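Local atomic coordinates of poly A polymerase (Aquifex aeolicus, PDB entry 4WBY), a protein that adds the terminal adenosine to tRNA ending in CC, using ATP and magnesium, to complete the CCA end. Residues Asp47-Gly52 against Ala109-Asp114; Leu261-Glu266 against Tyr355-Arg360; Tyr270-Leu275 against Glu292-Pro297. One frame throughout, in Å; residues are numbered along the deposited sequence.

Contact 1: residues Asp47-Gly52 against Ala109-Asp114; sequences DFVVEG and ASLKED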
loop_
_atom_site.group_PDB
_atom_site.type_symbol
_atom_site.label_atom_id
_atom_site.label_comp_id
_atom_site.label_asym_id
_atom_site.label_seq_id
_atom_site.Cartn_x
_atom_site.Cartn_y
_atom_site.Cartn_z
ATOM N N ASP A 47 -0.538 -7.235 16.930
ATOM C CA ASP A 47 -1.839 -6.809 17.436
ATOM C C ASP A 47 -2.415 -7.858 18.371
ATOM O O ASP A 47 -2.467 -9.043 18.025
ATOM C CB ASP A 47 -2.814 -6.553 16.285
ATOM C CG ASP A 47 -2.319 -5.499 15.322
ATOM O OD1 ASP A 47 -1.576 -4.591 15.755
ATOM O OD2 ASP A 47 -2.681 -5.581 14.124
ATOM N N PHE A 48 -2.818 -7.422 19.559
ATOM C CA PHE A 48 -3.464 -8.293 20.536
ATOM C C PHE A 48 -4.905 -7.899 20.764
ATOM O O PHE A 48 -5.232 -6.710 20.767
ATOM C CB PHE A 48 -2.757 -8.243 21.896
ATOM C CG PHE A 48 -1.384 -8.830 21.912
ATOM C CD1 PHE A 48 -0.277 -8.050 21.618
ATOM C CD2 PHE A 48 -1.187 -10.154 22.290
ATOM C CE1 PHE A 48 1.005 -8.583 21.662
ATOM C CE2 PHE A 48 0.094 -10.688 22.340
ATOM C CZ PHE A 48 1.190 -9.899 22.031
ATOM N N VAL A 49 -5.753 -8.894 21.009
ATOM C CA VAL A 49 -7.094 -8.647 21.512
ATOM C C VAL A 49 -7.174 -9.228 22.912
ATOM O O VAL A 49 -6.672 -10.330 23.179
ATOM C CB VAL A 49 -8.191 -9.241 20.597
ATOM C CG1 VAL A 49 -9.541 -9.340 21.320
ATOM C CG2 VAL A 49 -8.336 -8.391 19.355
ATOM N N VAL A 50 -7.779 -8.464 23.812
ATOM C CA VAL A 50 -7.928 -8.868 25.196
ATOM C C VAL A 50 -9.401 -9.026 25.507
ATOM O O VAL A 50 -10.199 -8.147 25.193
ATOM C CB VAL A 50 -7.295 -7.834 26.152
ATOM C CG1 VAL A 50 -7.441 -8.263 27.628
ATOM C CG2 VAL A 50 -5.828 -7.601 25.780
ATOM N N GLU A 51 -9.769 -10.154 26.101
ATOM C CA GLU A 51 -11.108 -10.299 26.640
ATOM C C GLU A 51 -11.068 -9.676 28.021
ATOM O O GLU A 51 -10.717 -10.335 28.998
ATOM C CB GLU A 51 -11.544 -11.767 26.680
ATOM C CG GLU A 51 -11.858 -12.341 25.290
ATOM C CD GLU A 51 -12.078 -13.850 25.286
ATOM O OE1 GLU A 51 -11.385 -14.568 26.025
ATOM O OE2 GLU A 51 -12.952 -14.325 24.537
ATOM N N GLY A 52 -11.397 -8.387 28.082
ATOM C CA GLY A 52 -11.232 -7.602 29.287
ATOM C C GLY A 52 -10.535 -6.289 28.979
ATOM O O GLY A 52 -10.436 -5.889 27.821
ATOM N N ALA A 109 -17.884 -8.782 25.018
ATOM C CA ALA A 109 -17.684 -9.511 23.774
ATOM C C ALA A 109 -16.661 -10.629 23.929
ATOM O O ALA A 109 -15.642 -10.478 24.610
ATOM C CB ALA A 109 -17.256 -8.558 22.663
ATOM N N SER A 110 -16.950 -11.758 23.293
ATOM C CA SER A 110 -16.001 -12.856 23.213
ATOM C C SER A 110 -15.015 -12.610 22.080
ATOM O O SER A 110 -15.274 -11.797 21.183
ATOM C CB SER A 110 -16.733 -14.173 22.982
ATOM O OG SER A 110 -17.293 -14.195 21.678
ATOM N N LEU A 111 -13.893 -13.321 22.109
ATOM C CA LEU A 111 -12.975 -13.321 20.981
ATOM C C LEU A 111 -13.697 -13.659 19.674
ATOM O O LEU A 111 -13.477 -13.003 18.654
ATOM C CB LEU A 111 -11.836 -14.308 21.218
ATOM C CG LEU A 111 -10.860 -14.489 20.056
ATOM C CD1 LEU A 111 -10.047 -13.219 19.813
ATOM C CD2 LEU A 111 -9.955 -15.666 20.333
ATOM N N LYS A 112 -14.566 -14.669 19.703
ATOM C CA LYS A 112 -15.244 -15.102 18.483
ATOM C C LYS A 112 -16.086 -13.969 17.896
ATOM O O LYS A 112 -16.125 -13.774 16.680
ATOM C CB LYS A 112 -16.113 -16.338 18.749
ATOM C CG LYS A 112 -16.794 -16.908 17.502
ATOM C CD LYS A 112 -17.444 -18.261 17.804
ATOM C CE LYS A 112 -18.115 -18.863 16.578
ATOM N NZ LYS A 112 -18.872 -20.107 16.924
ATOM N N GLU A 113 -16.740 -13.208 18.766
ATOM C CA GLU A 113 -17.530 -12.066 18.328
ATOM C C GLU A 113 -16.646 -10.964 17.753
ATOM O O GLU A 113 -17.029 -10.280 16.802
ATOM C CB GLU A 113 -18.365 -11.533 19.485
ATOM C CG GLU A 113 -19.511 -12.455 19.843
ATOM C CD GLU A 113 -20.298 -11.979 21.046
ATOM O OE1 GLU A 113 -19.682 -11.691 22.093
ATOM O OE2 GLU A 113 -21.535 -11.893 20.937
ATOM N N ASP A 114 -15.455 -10.806 18.319
ATOM C CA ASP A 114 -14.499 -9.834 17.802
ATOM C C ASP A 114 -13.919 -10.253 16.445
ATOM O O ASP A 114 -13.595 -9.414 15.602
ATOM C CB ASP A 114 -13.367 -9.633 18.803
ATOM C CG ASP A 114 -12.380 -8.587 18.354
ATOM O OD1 ASP A 114 -11.375 -8.965 17.715
ATOM O OD2 ASP A 114 -12.610 -7.388 18.637
#
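Glu51 reaches across to the start of the helix at Leu111. Glu51 OE2 accepts a hydrogen bond from the backbone N of Leu111 at 2.8 Å, with an N-H...O angle of 160°. The donor comes from the anti side of the carboxylate, 22° out of its plane. Glu51 OE2 also lies 3.5 Å from Leu111 CB, and the two side chains cross at about a right angle. The other oxygen, OE1, is hydrogen-bonded to Tyr28 OH, so both ends of the carboxylate are held. Two residues back, Val49 and Asp114 meet tip to tip, with Val49 CG2 3.5 Å from Asp114 OD1. The other branch, Val49 CG1, faces Leu111 CD1 at 4.2 Å. With CG anti to the backbone N (chi1 -177°), Asp114 turns its carboxylate carbon to Val49. The carboxylate forms salt bridges with Arg117 and with Arg118, a residue that binds ATP. This is consistent with a second-shell place behind the nucleotide site. The helix start is held by a capping box: Glu113 N donates to Ser110 OG at 3.1 Å, and Ser110 N donates to Glu113 OE1 at 3.0 Å. Asp47, inferred to bind magnesium, lies on the same strand as Val49. This is the nucleotidyltransferase head domain. Strand 45-51 runs between strands 26-30 and 85-91 of its mixed sheet, and helix 111-116 packs on strand 26-30 through Leu111 and Tyr28.

Contact 2: residues Leu261-Glu266 against Tyr355-Arg360; sequences LEFSEE and YLEKLR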
loop_
_atom_site.group_PDB
_atom_site.type_symbol
_atom_site.label_atom_id
_atom_site.label_comp_id
_atom_site.label_asym_id
_atom_site.label_seq_id
_atom_site.Cartn_x
_atom_site.Cartn_y
_atom_site.Cartn_z
ATOM N N LEU A 261 15.888 -1.640 -9.900
ATOM C CA LEU A 261 17.026 -2.552 -9.929
ATOM C C LEU A 261 18.334 -1.798 -10.135
ATOM O O LEU A 261 19.312 -2.024 -9.426
ATOM C CB LEU A 261 16.840 -3.590 -11.036
ATOM C CG LEU A 261 17.947 -4.625 -11.234
ATOM C CD1 LEU A 261 18.081 -5.491 -9.996
ATOM C CD2 LEU A 261 17.668 -5.480 -12.461
ATOM N N GLU A 262 18.338 -0.889 -11.104
ATOM C CA GLU A 262 19.562 -0.218 -11.530
ATOM C C GLU A 262 19.918 0.993 -10.674
ATOM O O GLU A 262 21.082 1.395 -10.616
ATOM C CB GLU A 262 19.442 0.206 -12.995
ATOM C CG GLU A 262 19.268 -0.956 -13.960
ATOM C CD GLU A 262 20.492 -1.854 -14.023
ATOM O OE1 GLU A 262 21.620 -1.338 -13.879
ATOM O OE2 GLU A 262 20.327 -3.079 -14.213
ATOM N N PHE A 263 18.921 1.578 -10.014
ATOM C CA PHE A 263 19.148 2.755 -9.184
ATOM C C PHE A 263 18.466 2.622 -7.824
ATOM O O PHE A 263 17.617 3.432 -7.465
ATOM C CB PHE A 263 18.658 4.006 -9.911
ATOM C CG PHE A 263 19.274 4.188 -11.268
ATOM C CD1 PHE A 263 20.547 4.715 -11.396
ATOM C CD2 PHE A 263 18.590 3.817 -12.410
ATOM C CE1 PHE A 263 21.124 4.877 -12.644
ATOM C CE2 PHE A 263 19.161 3.979 -13.662
ATOM C CZ PHE A 263 20.429 4.509 -13.777
ATOM N N SER A 264 18.867 1.606 -7.063
ATOM C CA SER A 264 18.197 1.254 -5.811
ATOM C C SER A 264 18.211 2.369 -4.762
ATOM O O SER A 264 17.320 2.438 -3.913
ATOM C CB SER A 264 18.826 -0.008 -5.218
ATOM O OG SER A 264 20.160 0.234 -4.801
ATOM N N GLU A 265 19.216 3.236 -4.816
ATOM C CA GLU A 265 19.323 4.333 -3.858
ATOM C C GLU A 265 18.455 5.525 -4.257
ATOM O O GLU A 265 18.396 6.526 -3.542
ATOM C CB GLU A 265 20.782 4.778 -3.713
ATOM C CG GLU A 265 21.687 3.753 -3.043
ATOM C CD GLU A 265 23.145 4.185 -3.020
ATOM O OE1 GLU A 265 23.617 4.751 -4.029
ATOM O OE2 GLU A 265 23.817 3.958 -1.992
ATOM N N GLU A 266 17.781 5.416 -5.397
ATOM C CA GLU A 266 16.985 6.523 -5.916
ATOM C C GLU A 266 15.535 6.136 -6.127
ATOM O O GLU A 266 14.812 6.787 -6.882
ATOM C CB GLU A 266 17.564 7.021 -7.233
ATOM C CG GLU A 266 19.005 7.472 -7.154
ATOM C CD GLU A 266 19.503 7.952 -8.497
ATOM O OE1 GLU A 266 18.888 8.887 -9.056
ATOM O OE2 GLU A 266 20.489 7.381 -9.006
ATOM N N TYR A 355 20.757 9.668 -20.252
ATOM C CA TYR A 355 20.855 10.719 -19.252
ATOM C C TYR A 355 21.118 10.130 -17.873
ATOM O O TYR A 355 21.994 10.597 -17.148
ATOM C CB TYR A 355 19.589 11.565 -19.210
ATOM C CG TYR A 355 19.605 12.548 -18.064
ATOM C CD1 TYR A 355 20.345 13.717 -18.145
ATOM C CD2 TYR A 355 18.900 12.295 -16.894
ATOM C CE1 TYR A 355 20.378 14.611 -17.099
ATOM C CE2 TYR A 355 18.928 13.188 -15.838
ATOM C CZ TYR A 355 19.669 14.345 -15.951
ATOM O OH TYR A 355 19.707 15.244 -14.913
ATOM N N LEU A 356 20.355 9.100 -17.519
ATOM C CA LEU A 356 20.431 8.505 -16.189
ATOM C C LEU A 356 21.730 7.751 -15.960
ATOM O O LEU A 356 22.303 7.806 -14.871
ATOM C CB LEU A 356 19.243 7.566 -15.958
ATOM C CG LEU A 356 17.907 8.238 -15.656
ATOM C CD1 LEU A 356 16.799 7.202 -15.582
ATOM C CD2 LEU A 356 17.993 9.021 -14.353
ATOM N N GLU A 357 22.196 7.053 -16.989
ATOM C CA GLU A 357 23.363 6.195 -16.846
ATOM C C GLU A 357 24.683 6.920 -17.108
ATOM O O GLU A 357 25.703 6.567 -16.521
ATOM C CB GLU A 357 23.244 4.987 -17.781
ATOM C CG GLU A 357 22.122 4.026 -17.406
ATOM C CD GLU A 357 22.030 2.841 -18.348
ATOM O OE1 GLU A 357 22.430 2.984 -19.523
ATOM O OE2 GLU A 357 21.561 1.766 -17.915
ATOM N N LYS A 358 24.669 7.932 -17.971
ATOM C CA LYS A 358 25.913 8.574 -18.401
ATOM C C LYS A 358 25.953 10.097 -18.231
ATOM O O LYS A 358 26.861 10.630 -17.591
ATOM C CB LYS A 358 26.192 8.240 -19.870
ATOM C CG LYS A 358 26.353 6.756 -20.168
ATOM C CD LYS A 358 27.598 6.184 -19.513
ATOM C CE LYS A 358 27.782 4.719 -19.877
ATOM N NZ LYS A 358 28.985 4.131 -19.224
ATOM N N LEU A 359 24.980 10.792 -18.814
ATOM C CA LEU A 359 25.058 12.244 -18.960
ATOM C C LEU A 359 25.062 13.008 -17.634
ATOM O O LEU A 359 25.820 13.966 -17.467
ATOM C CB LEU A 359 23.906 12.747 -19.833
ATOM C CG LEU A 359 23.805 12.127 -21.228
ATOM C CD1 LEU A 359 22.741 12.844 -22.050
ATOM C CD2 LEU A 359 25.150 12.162 -21.935
ATOM N N ARG A 360 24.222 12.587 -16.695
ATOM C CA ARG A 360 24.106 13.288 -15.420
ATOM C C ARG A 360 25.326 13.069 -14.530
ATOM O O ARG A 360 25.516 13.781 -13.542
ATOM C CB ARG A 360 22.845 12.845 -14.678
ATOM C CG ARG A 360 22.888 11.408 -14.191
ATOM C CD ARG A 360 21.683 11.094 -13.324
ATOM N NE ARG A 360 21.662 9.697 -12.895
ATOM C CZ ARG A 360 21.034 9.263 -11.810
ATOM N NH1 ARG A 360 20.377 10.118 -11.036
ATOM N NH2 ARG A 360 21.065 7.976 -11.493
#
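Arg360 NH2 donates to Glu266 OE2 at 2.6 Å, on the syn lone pair of that oxygen. Arg360 NH1 donates to Glu266 OE1 at 2.8 Å. The salt bridge is end-on and two-pronged, its two planes 33° apart. The third nitrogen, Arg360 NE, donates to Leu356 O at 2.8 Å, on a lone pair in the carbonyl plane. This bond ties the side chain, extended beyond a CG set between backbone N and carbonyl carbon (chi1 68°), back to the last turn of helix 349-359. Leu356 CD2 sits 3.9 Å above the centre of one face of the Arg360 guanidinium. Three bonds and this methyl together fix how the group is turned. The contact joins the loop after helix 243-262 to the C-terminal end of helix 349-359, which has a wider pi-type turn. Phe263 CD1 lies 3.3 Å from Arg360 NH2, and the ring plane is 77° from the guanidinium. An alanine in place of Arg360 would probably leave the Glu266 carboxylate without its charged mate and open a gap beside the Phe263 ring. Phe263 CZ touches Leu356 CB at 3.9 Å, and Glu357 CG lies at the ring edge. Trp258 meets the same ring edge-to-face.

Contact 3: residues Tyr270-Leu275 against Glu292-Pro297; sequences YGWLYL and EEMSAP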
loop_
_atom_site.group_PDB
_atom_site.type_symbol
_atom_site.label_atom_id
_atom_site.label_comp_id
_atom_site.label_asym_id
_atom_site.label_seq_id
_atom_site.Cartn_x
_atom_site.Cartn_y
_atom_site.Cartn_z
ATOM N N TYR A 270 6.663 4.320 -6.421
ATOM C CA TYR A 270 6.251 4.128 -7.812
ATOM C C TYR A 270 4.757 3.948 -8.018
ATOM O O TYR A 270 4.260 4.163 -9.119
ATOM C CB TYR A 270 6.955 2.915 -8.419
ATOM C CG TYR A 270 8.465 2.953 -8.393
ATOM C CD1 TYR A 270 9.178 3.785 -9.256
ATOM C CD2 TYR A 270 9.182 2.106 -7.560
ATOM C CE1 TYR A 270 10.562 3.803 -9.250
ATOM C CE2 TYR A 270 10.566 2.112 -7.549
ATOM C CZ TYR A 270 11.250 2.955 -8.399
ATOM O OH TYR A 270 12.620 2.956 -8.388
ATOM N N GLY A 271 4.046 3.518 -6.982
ATOM C CA GLY A 271 2.611 3.323 -7.099
ATOM C C GLY A 271 1.883 4.548 -7.624
ATOM O O GLY A 271 0.911 4.425 -8.380
ATOM N N TRP A 272 2.359 5.731 -7.243
ATOM C CA TRP A 272 1.736 6.965 -7.706
ATOM C C TRP A 272 1.849 7.134 -9.221
ATOM O O TRP A 272 0.985 7.751 -9.838
ATOM C CB TRP A 272 2.358 8.178 -7.012
ATOM C CG TRP A 272 2.046 8.258 -5.558
ATOM C CD1 TRP A 272 2.877 7.947 -4.526
ATOM C CD2 TRP A 272 0.803 8.668 -4.968
ATOM N NE1 TRP A 272 2.238 8.149 -3.329
ATOM C CE2 TRP A 272 0.963 8.591 -3.571
ATOM C CE3 TRP A 272 -0.422 9.102 -5.487
ATOM C CZ2 TRP A 272 -0.061 8.921 -2.680
ATOM C CZ3 TRP A 272 -1.440 9.435 -4.603
ATOM C CH2 TRP A 272 -1.252 9.348 -3.212
ATOM N N LEU A 273 2.902 6.582 -9.820
ATOM C CA LEU A 273 3.055 6.651 -11.273
ATOM C C LEU A 273 1.960 5.877 -12.001
ATOM O O LEU A 273 1.473 6.315 -13.039
ATOM C CB LEU A 273 4.419 6.117 -11.704
ATOM C CG LEU A 273 5.651 6.854 -11.191
ATOM C CD1 LEU A 273 6.912 6.237 -11.785
ATOM C CD2 LEU A 273 5.564 8.322 -11.531
ATOM N N TYR A 274 1.589 4.718 -11.470
ATOM C CA TYR A 274 0.475 3.971 -12.030
ATOM C C TYR A 274 -0.791 4.799 -11.949
ATOM O O TYR A 274 -1.574 4.841 -12.892
ATOM C CB TYR A 274 0.264 2.650 -11.295
ATOM C CG TYR A 274 1.336 1.615 -11.532
ATOM C CD1 TYR A 274 1.275 0.761 -12.628
ATOM C CD2 TYR A 274 2.399 1.479 -10.651
ATOM C CE1 TYR A 274 2.249 -0.194 -12.839
ATOM C CE2 TYR A 274 3.375 0.529 -10.853
ATOM C CZ TYR A 274 3.296 -0.306 -11.945
ATOM O OH TYR A 274 4.268 -1.253 -12.141
ATOM N N LEU A 275 -0.988 5.452 -10.807
ATOM C CA LEU A 275 -2.165 6.284 -10.614
ATOM C C LEU A 275 -2.207 7.434 -11.627
ATOM O O LEU A 275 -3.258 7.732 -12.192
ATOM C CB LEU A 275 -2.199 6.827 -9.189
ATOM C CG LEU A 275 -3.535 7.440 -8.792
ATOM C CD1 LEU A 275 -4.581 6.346 -8.616
ATOM C CD2 LEU A 275 -3.363 8.248 -7.519
ATOM N N GLU A 292 -5.420 15.783 -4.823
ATOM C CA GLU A 292 -5.514 16.492 -3.551
ATOM C C GLU A 292 -6.349 15.689 -2.544
ATOM O O GLU A 292 -6.025 15.625 -1.359
ATOM C CB GLU A 292 -6.093 17.892 -3.766
ATOM C CG GLU A 292 -5.118 18.810 -4.501
ATOM C CD GLU A 292 -5.694 20.172 -4.834
ATOM O OE1 GLU A 292 -6.908 20.389 -4.641
ATOM O OE2 GLU A 292 -4.916 21.028 -5.297
ATOM N N GLU A 293 -7.415 15.062 -3.027
ATOM C CA GLU A 293 -8.241 14.199 -2.193
ATOM C C GLU A 293 -7.435 13.007 -1.667
ATOM O O GLU A 293 -7.640 12.533 -0.546
ATOM C CB GLU A 293 -9.446 13.719 -2.996
ATOM C CG GLU A 293 -10.437 12.914 -2.218
ATOM C CD GLU A 293 -11.757 12.807 -2.943
ATOM O OE1 GLU A 293 -11.757 12.807 -4.195
ATOM O OE2 GLU A 293 -12.794 12.745 -2.261
ATOM N N MET A 294 -6.520 12.528 -2.498
ATOM C CA MET A 294 -5.622 11.438 -2.142
ATOM C C MET A 294 -4.454 11.889 -1.255
ATOM O O MET A 294 -3.633 11.065 -0.861
ATOM C CB MET A 294 -5.061 10.788 -3.414
ATOM C CG MET A 294 -6.087 9.998 -4.240
ATOM S SD MET A 294 -6.445 8.381 -3.530
ATOM C CE MET A 294 -4.934 7.522 -3.959
ATOM N N SER A 295 -4.380 13.188 -0.958
ATOM C CA SER A 295 -3.232 13.766 -0.255
ATOM C C SER A 295 -1.921 13.349 -0.922
ATOM O O SER A 295 -0.943 13.005 -0.248
ATOM C CB SER A 295 -3.221 13.360 1.223
ATOM O OG SER A 295 -4.368 13.844 1.903
ATOM N N ALA A 296 -1.901 13.374 -2.250
ATOM C CA ALA A 296 -0.706 12.982 -2.986
ATOM C C ALA A 296 0.484 13.869 -2.629
ATOM O O ALA A 296 0.324 15.067 -2.381
ATOM C CB ALA A 296 -0.967 13.023 -4.487
ATOM N N PRO A 297 1.686 13.278 -2.597
ATOM C CA PRO A 297 2.903 14.073 -2.387
ATOM C C PRO A 297 3.047 15.192 -3.409
ATOM O O PRO A 297 2.527 15.094 -4.530
ATOM C CB PRO A 297 4.030 13.050 -2.566
ATOM C CG PRO A 297 3.409 11.739 -2.207
ATOM C CD PRO A 297 1.966 11.830 -2.638
#
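Trp272 reaches from helix 271-278 to Pro297, Ala296 and Met294 in the turn after helix 284-293. From CB, Trp272 CG stands anti to the carbonyl carbon (chi1 -68°), and the indole continues from there to Pro297. Trp272 NE1 lies 3.9 Å from Pro297 CG. Trp272 CE2, at the ring fusion, is 3.5 Å from Pro297 CD. That carbon sits over one face of the indole, offset toward the rim, and makes a CH-pi contact with the six-membered ring. Trp272 CZ3 is 3.6 Å from Ala296 CB, and Trp272 CH2 at the tip is 3.7 Å from Ala296 CA, a second CH-pi contact that is off-centre. Trp272 CH2 also meets Met294 O at the ring edge, 3.8 Å away. Met294 is bent at chi2 (-78°) and again at chi3. Met294 CE touches both Trp272 CZ3 and Leu275 CD2, each at 4.0 Å. The chain turns here through a Schellman motif, with Ser295 at positive phi. Pro297 then takes the N-cap position of helix 298-309. The contact is buried and largely apolar. Helix 203-214 packs against it, with Leu214 on Trp272 and Ile210 on Met294, while Phe290 and Leu291 of helix 284-293 touch Leu275.

This chain is the C-terminal part of a longer protein, holding the head domain and the helices after it. Contact 1 comes first along the chain, in the head domain, and joins a strand of the mixed sheet to a helix. Contacts 2 and 3 follow in the helical part. Contact 3 falls within the span between the two segments of contact 2, and helices 243-262 and 271-278 are consecutive. Their centres are about 23 Å apart. Contact 1 lies about 36 Å from contact 3 and about 50 Å from contact 2, centre to centre. The three run from the head into the helical part of the seahorse-shaped protein, with contact 2 far from the ATP- and magnesium-binding residues.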